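Local coordinates for glycosyl hydrolases family 2, sugar binding domain protein (Bacteroides uniformis str. 3978 T3 ii, PDB 6D1P), which is a beta-glucuronidase of glycoside hydrolase family 2 from a gut bacterium, probably cleaving O-glycosidic bonds to release glucuronic acid from its conjugates, at residues Leu109-Tyr123 with Ile162-Met176. Residues are numbered along the deposited sequence; the frame is centred on the assembly and turned at random.
With K (potassium ion), chain K; NA (sodium ion), chain D.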
loop_
_atom_site.group_PDB
_atom_site.type_symbol
_atom_site.label_atom_id
_atom_site.label_comp_id
_atom_site.label_asym_id
_atom_site.label_seq_id
_atom_site.Cartn_x
_atom_site.Cartn_y
_atom_site.Cartn_z
ATOM N N LEU A 109 27.570 -5.867 10.170
ATOM C CA LEU A 109 26.382 -5.074 10.429
ATOM C C LEU A 109 25.653 -5.720 11.596
ATOM O O LEU A 109 25.385 -6.926 11.580
ATOM C CB LEU A 109 25.490 -5.007 9.200
ATOM C CG LEU A 109 26.146 -4.289 8.025
ATOM C CD1 LEU A 109 25.245 -4.356 6.807
ATOM C CD2 LEU A 109 26.425 -2.845 8.399
ATOM N N GLU A 110 25.388 -4.932 12.620
ATOM C CA GLU A 110 24.698 -5.387 13.810
ATOM C C GLU A 110 23.282 -4.836 13.787
ATOM O O GLU A 110 23.083 -3.645 13.518
ATOM C CB GLU A 110 25.420 -4.910 15.071
ATOM C CG GLU A 110 26.090 -5.991 15.861
ATOM C CD GLU A 110 26.448 -5.517 17.254
ATOM O OE1 GLU A 110 26.086 -4.368 17.594
ATOM O OE2 GLU A 110 27.067 -6.292 18.005
ATOM N N PHE A 111 22.310 -5.695 14.089
ATOM C CA PHE A 111 20.897 -5.328 14.085
ATOM C C PHE A 111 20.366 -5.461 15.502
ATOM O O PHE A 111 20.268 -6.578 16.024
ATOM C CB PHE A 111 20.099 -6.207 13.124
ATOM C CG PHE A 111 20.541 -6.093 11.702
ATOM C CD1 PHE A 111 21.558 -6.884 11.224
ATOM C CD2 PHE A 111 19.937 -5.193 10.846
ATOM C CE1 PHE A 111 21.971 -6.779 9.917
ATOM C CE2 PHE A 111 20.345 -5.080 9.533
ATOM C CZ PHE A 111 21.362 -5.867 9.067
ATOM N N GLU A 112 20.028 -4.334 16.125
ATOM C CA GLU A 112 19.417 -4.399 17.443
ATOM C C GLU A 112 17.961 -4.820 17.359
ATOM O O GLU A 112 17.377 -5.196 18.382
ATOM C CB GLU A 112 19.552 -3.054 18.164
ATOM C CG GLU A 112 21.001 -2.623 18.306
ATOM C CD GLU A 112 21.188 -1.360 19.137
ATOM O OE1 GLU A 112 20.189 -0.790 19.617
ATOM O OE2 GLU A 112 22.349 -0.935 19.306
ATOM N N GLY A 113 17.376 -4.778 16.164
ATOM C CA GLY A 113 16.037 -5.291 15.962
ATOM C C GLY A 113 15.468 -4.887 14.621
ATOM O O GLY A 113 15.546 -3.715 14.251
ATOM N N ALA A 114 14.893 -5.834 13.885
ATOM C CA ALA A 114 14.252 -5.528 12.616
ATOM C C ALA A 114 13.131 -6.530 12.393
ATOM O O ALA A 114 13.300 -7.720 12.681
ATOM C CB ALA A 114 15.256 -5.585 11.459
ATOM N N GLY A 115 12.002 -6.059 11.868
ATOM C CA GLY A 115 10.829 -6.895 11.691
ATOM C C GLY A 115 10.431 -7.095 10.239
ATOM O O GLY A 115 10.656 -6.227 9.389
ATOM N N GLN A 116 9.865 -8.265 9.946
ATOM C CA GLN A 116 9.895 -9.418 10.842
ATOM C C GLN A 116 10.962 -10.386 10.325
ATOM O O GLN A 116 11.763 -10.909 11.097
ATOM C CB GLN A 116 8.521 -10.088 10.928
ATOM C CG GLN A 116 7.444 -9.207 11.559
ATOM C CD GLN A 116 7.581 -9.149 13.045
ATOM O OE1 GLN A 116 7.931 -10.146 13.661
ATOM N NE2 GLN A 116 7.318 -7.980 13.643
ATOM N N LYS A 117 10.978 -10.596 9.010
ATOM C CA LYS A 117 12.043 -11.328 8.339
ATOM C C LYS A 117 12.961 -10.332 7.645
ATOM O O LYS A 117 12.496 -9.321 7.108
ATOM C CB LYS A 117 11.480 -12.326 7.319
ATOM C CG LYS A 117 10.328 -13.207 7.821
ATOM C CD LYS A 117 10.074 -14.359 6.831
ATOM C CE LYS A 117 9.099 -15.399 7.366
ATOM N NZ LYS A 117 7.780 -14.801 7.543
ATOM N N THR A 118 14.264 -10.615 7.646
ATOM C CA THR A 118 15.239 -9.657 7.135
ATOM C C THR A 118 16.303 -10.381 6.320
ATOM O O THR A 118 16.719 -11.486 6.672
ATOM C CB THR A 118 15.894 -8.858 8.282
ATOM O OG1 THR A 118 14.888 -8.202 9.068
ATOM C CG2 THR A 118 16.849 -7.819 7.745
ATOM N N GLU A 119 16.722 -9.761 5.211
ATOM C CA GLU A 119 17.784 -10.283 4.358
ATOM C C GLU A 119 18.786 -9.175 4.054
ATOM O O GLU A 119 18.398 -8.047 3.737
ATOM C CB GLU A 119 17.231 -10.852 3.050
ATOM C CG GLU A 119 16.248 -11.991 3.203
ATOM C CD GLU A 119 15.656 -12.452 1.864
ATOM O OE1 GLU A 119 16.024 -11.889 0.809
ATOM O OE2 GLU A 119 14.822 -13.388 1.861
ATOM N N VAL A 120 20.074 -9.508 4.134
ATOM C CA VAL A 120 21.161 -8.540 4.047
ATOM C C VAL A 120 22.005 -8.826 2.808
ATOM O O VAL A 120 22.446 -9.962 2.599
ATOM C CB VAL A 120 22.037 -8.578 5.309
ATOM C CG1 VAL A 120 22.995 -7.415 5.302
ATOM C CG2 VAL A 120 21.168 -8.561 6.532
ATOM N N TYR A 121 22.268 -7.787 2.012
ATOM C CA TYR A 121 23.024 -7.928 0.776
ATOM C C TYR A 121 24.174 -6.938 0.742
ATOM O O TYR A 121 23.989 -5.760 1.049
ATOM C CB TYR A 121 22.136 -7.698 -0.444
ATOM C CG TYR A 121 21.014 -8.687 -0.617
ATOM C CD1 TYR A 121 19.839 -8.586 0.130
ATOM C CD2 TYR A 121 21.108 -9.703 -1.562
ATOM C CE1 TYR A 121 18.800 -9.494 -0.054
ATOM C CE2 TYR A 121 20.082 -10.612 -1.745
ATOM C CZ TYR A 121 18.932 -10.511 -0.996
ATOM O OH TYR A 121 17.919 -11.427 -1.202
ATOM N N VAL A 122 25.358 -7.425 0.385
ATOM C CA VAL A 122 26.458 -6.603 -0.108
ATOM C C VAL A 122 26.432 -6.696 -1.630
ATOM O O VAL A 122 26.566 -7.793 -2.193
ATOM C CB VAL A 122 27.811 -7.081 0.441
ATOM C CG1 VAL A 122 28.965 -6.408 -0.319
ATOM C CG2 VAL A 122 27.923 -6.844 1.946
ATOM N N TYR A 123 26.260 -5.561 -2.300
ATOM C CA TYR A 123 26.025 -5.565 -3.741
ATOM C C TYR A 123 25.000 -6.648 -4.099
ATOM O O TYR A 123 23.880 -6.617 -3.583
ATOM C CB TYR A 123 27.345 -5.746 -4.496
ATOM C CG TYR A 123 27.246 -5.466 -5.978
ATOM C CD1 TYR A 123 27.777 -6.354 -6.904
ATOM C CD2 TYR A 123 26.600 -4.325 -6.452
ATOM C CE1 TYR A 123 27.679 -6.116 -8.271
ATOM C CE2 TYR A 123 26.502 -4.074 -7.813
ATOM C CZ TYR A 123 27.046 -4.980 -8.723
ATOM O OH TYR A 123 26.955 -4.750 -10.080
ATOM N N ILE A 162 30.861 0.983 -0.481
ATOM C CA ILE A 162 30.271 -0.351 -0.551
ATOM C C ILE A 162 28.755 -0.217 -0.607
ATOM O O ILE A 162 28.171 0.434 0.260
ATOM C CB ILE A 162 30.685 -1.238 0.635
ATOM C CG1 ILE A 162 32.205 -1.210 0.812
ATOM C CG2 ILE A 162 30.231 -2.670 0.411
ATOM C CD1 ILE A 162 32.966 -1.649 -0.413
ATOM N N PRO A 163 28.081 -0.833 -1.579
ATOM C CA PRO A 163 26.615 -0.777 -1.610
ATOM C C PRO A 163 25.958 -1.851 -0.750
ATOM O O PRO A 163 26.256 -3.048 -0.859
ATOM C CB PRO A 163 26.287 -0.966 -3.103
ATOM C CG PRO A 163 27.583 -1.433 -3.771
ATOM C CD PRO A 163 28.611 -1.646 -2.683
ATOM N N ILE A 164 25.052 -1.405 0.115
ATOM C CA ILE A 164 24.342 -2.250 1.066
ATOM C C ILE A 164 22.855 -2.191 0.735
ATOM O O ILE A 164 22.311 -1.112 0.483
ATOM C CB ILE A 164 24.602 -1.783 2.510
ATOM C CG1 ILE A 164 26.081 -1.935 2.840
ATOM C CG2 ILE A 164 23.756 -2.567 3.529
ATOM C CD1 ILE A 164 26.578 -3.350 2.678
ATOM N N ALA A 165 22.197 -3.340 0.734
ATOM C CA ALA A 165 20.748 -3.364 0.647
ATOM C C ALA A 165 20.213 -4.355 1.661
ATOM O O ALA A 165 20.830 -5.396 1.920
ATOM C CB ALA A 165 20.247 -3.722 -0.761
ATOM N N ILE A 166 19.065 -4.018 2.243
ATOM C CA ILE A 166 18.433 -4.840 3.263
ATOM C C ILE A 166 16.956 -4.945 2.943
ATOM O O ILE A 166 16.273 -3.921 2.820
ATOM C CB ILE A 166 18.629 -4.262 4.667
ATOM C CG1 ILE A 166 20.116 -4.084 4.935
ATOM C CG2 ILE A 166 18.008 -5.206 5.684
ATOM C CD1 ILE A 166 20.407 -3.277 6.145
ATOM N N ARG A 167 16.465 -6.178 2.823
ATOM C CA ARG A 167 15.055 -6.451 2.583
ATOM C C ARG A 167 14.414 -6.838 3.910
ATOM O O ARG A 167 14.869 -7.781 4.563
ATOM C CB ARG A 167 14.891 -7.567 1.551
ATOM C CG ARG A 167 13.450 -7.926 1.174
ATOM C CD ARG A 167 13.424 -9.153 0.233
ATOM N NE ARG A 167 12.104 -9.469 -0.321
ATOM C CZ ARG A 167 11.179 -10.193 0.304
ATOM N NH1 ARG A 167 11.405 -10.665 1.530
ATOM N NH2 ARG A 167 10.021 -10.440 -0.280
ATOM N N CYS A 168 13.383 -6.098 4.323
ATOM C CA CYS A 168 12.593 -6.439 5.502
ATOM C C CYS A 168 11.181 -6.808 5.085
ATOM O O CYS A 168 10.636 -6.248 4.135
ATOM C CB CYS A 168 12.521 -5.286 6.509
ATOM S SG CYS A 168 14.061 -5.008 7.366
ATOM N N ASP A 169 10.593 -7.757 5.796
ATOM C CA ASP A 169 9.259 -8.213 5.453
ATOM C C ASP A 169 8.470 -8.482 6.729
ATOM O O ASP A 169 8.969 -9.152 7.644
ATOM C CB ASP A 169 9.326 -9.471 4.572
ATOM C CG ASP A 169 7.965 -10.072 4.323
ATOM O OD1 ASP A 169 7.358 -9.749 3.289
ATOM O OD2 ASP A 169 7.486 -10.858 5.177
ATOM N N ASN A 170 7.249 -7.942 6.791
ATOM C CA ASN A 170 6.291 -8.248 7.846
ATOM C C ASN A 170 4.978 -8.741 7.235
ATOM O O ASN A 170 3.884 -8.379 7.676
ATOM C CB ASN A 170 6.067 -7.043 8.777
ATOM C CG ASN A 170 5.264 -5.912 8.104
ATOM O OD1 ASN A 170 5.244 -5.784 6.864
ATOM N ND2 ASN A 170 4.594 -5.106 8.916
ATOM N N SER A 171 5.075 -9.579 6.204
ATOM C CA SER A 171 3.899 -10.289 5.717
ATOM C C SER A 171 3.324 -11.178 6.817
ATOM O O SER A 171 4.041 -11.670 7.692
ATOM C CB SER A 171 4.238 -11.145 4.490
ATOM O OG SER A 171 4.790 -10.357 3.453
ATOM N N ARG A 172 2.013 -11.383 6.758
ATOM C CA ARG A 172 1.359 -12.317 7.663
ATOM C C ARG A 172 1.885 -13.728 7.451
ATOM O O ARG A 172 1.952 -14.207 6.320
ATOM C CB ARG A 172 -0.144 -12.284 7.432
ATOM C CG ARG A 172 -0.740 -10.958 7.702
ATOM C CD ARG A 172 -2.199 -10.949 7.397
ATOM N NE ARG A 172 -2.993 -11.642 8.410
ATOM C CZ ARG A 172 -3.456 -11.070 9.522
ATOM N NH1 ARG A 172 -3.186 -9.797 9.788
ATOM N NH2 ARG A 172 -4.196 -11.773 10.365
ATOM N N ASP A 173 2.225 -14.411 8.543
ATOM C CA ASP A 173 2.774 -15.758 8.426
ATOM C C ASP A 173 2.370 -16.554 9.661
ATOM O O ASP A 173 2.928 -16.347 10.744
ATOM C CB ASP A 173 4.288 -15.680 8.266
ATOM C CG ASP A 173 4.943 -17.031 8.108
ATOM O OD1 ASP A 173 4.258 -18.069 8.216
ATOM O OD2 ASP A 173 6.173 -17.042 7.877
ATOM N N THR A 174 1.428 -17.491 9.507
ATOM C CA THR A 174 0.960 -18.187 10.707
ATOM C C THR A 174 2.000 -19.125 11.296
ATOM O O THR A 174 1.819 -19.573 12.432
ATOM C CB THR A 174 -0.339 -18.956 10.429
ATOM O OG1 THR A 174 -0.108 -20.004 9.472
ATOM C CG2 THR A 174 -1.396 -18.010 9.888
ATOM N N GLU A 175 3.079 -19.414 10.575
ATOM C CA GLU A 175 4.158 -20.260 11.067
ATOM C C GLU A 175 5.287 -19.451 11.692
ATOM O O GLU A 175 6.382 -19.984 11.913
ATOM C CB GLU A 175 4.692 -21.142 9.931
ATOM C CG GLU A 175 3.685 -22.173 9.433
ATOM C CD GLU A 175 3.349 -23.273 10.470
ATOM O OE1 GLU A 175 4.155 -23.538 11.403
ATOM O OE2 GLU A 175 2.266 -23.895 10.336
ATOM N N MET A 176 5.037 -18.175 11.960
ATOM C CA MET A 176 5.979 -17.274 12.606
ATOM C C MET A 176 5.325 -16.704 13.863
ATOM O O MET A 176 4.156 -16.308 13.831
ATOM C CB MET A 176 6.384 -16.152 11.637
ATOM C CG MET A 176 7.494 -15.248 12.126
ATOM S SD MET A 176 7.836 -13.936 10.939
ATOM C CE MET A 176 6.373 -12.915 11.090
HETATM K K K K . 2.511 -14.664 12.840
HETATM NA NA NA D . -2.384 -21.314 9.489
HETATM O O HOH W 1 6.878 -11.820 7.756
HETATM O O HOH W 2 7.329 -13.456 4.600
HETATM O O HOH W 3 2.399 -12.984 10.821
HETATM O O HOH W 4 -1.995 -24.032 8.503
HETATM O O HOH W 5 -0.521 -15.632 12.711
#
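Lys117 meets Met176 tip to tip, its NZ 3.5 Å from Met176 SD, and ends in a salt bridge, NZ to Asp173 OD2 at 2.8 Å, using that oxygen's anti lone pair. A long lysine suits this place: bent only at chi4 (65°), it carries its charge beyond the strand, where two waters link NZ to Asp169 OD2. Met176 CE packs on Gln116 CB at 3.6 Å. Strands 117-122 and 162-169 run antiparallel. At one end Gln116 and Lys117 both donate to Asp169 O, a classic beta bulge; Gln116 N comes from above the carbonyl plane. Branched residues fill the sandwich interior: Ile166 CD1 meets the edge of the Phe111 ring at 3.8 Å, and Leu109 CD1 touches Ile164 CG2, joining the two sheets of the sugar-binding domain. On the other face Glu119 runs alongside Arg167, charges near but not bonded; Arg167 NE is salt-bridged to Asp41, and Glu119 OE1 accepts from Tyr121 OH. An alanine at Asp173 would probably leave the Lys117 ammonium without its mate and, with no OD1 to accept from Glu175 N, free the turn to shift. Since Asp173 O and Met176 O, with Pro178, bind potassium, the salt bridge ties the strand pair to a metal-bound turn.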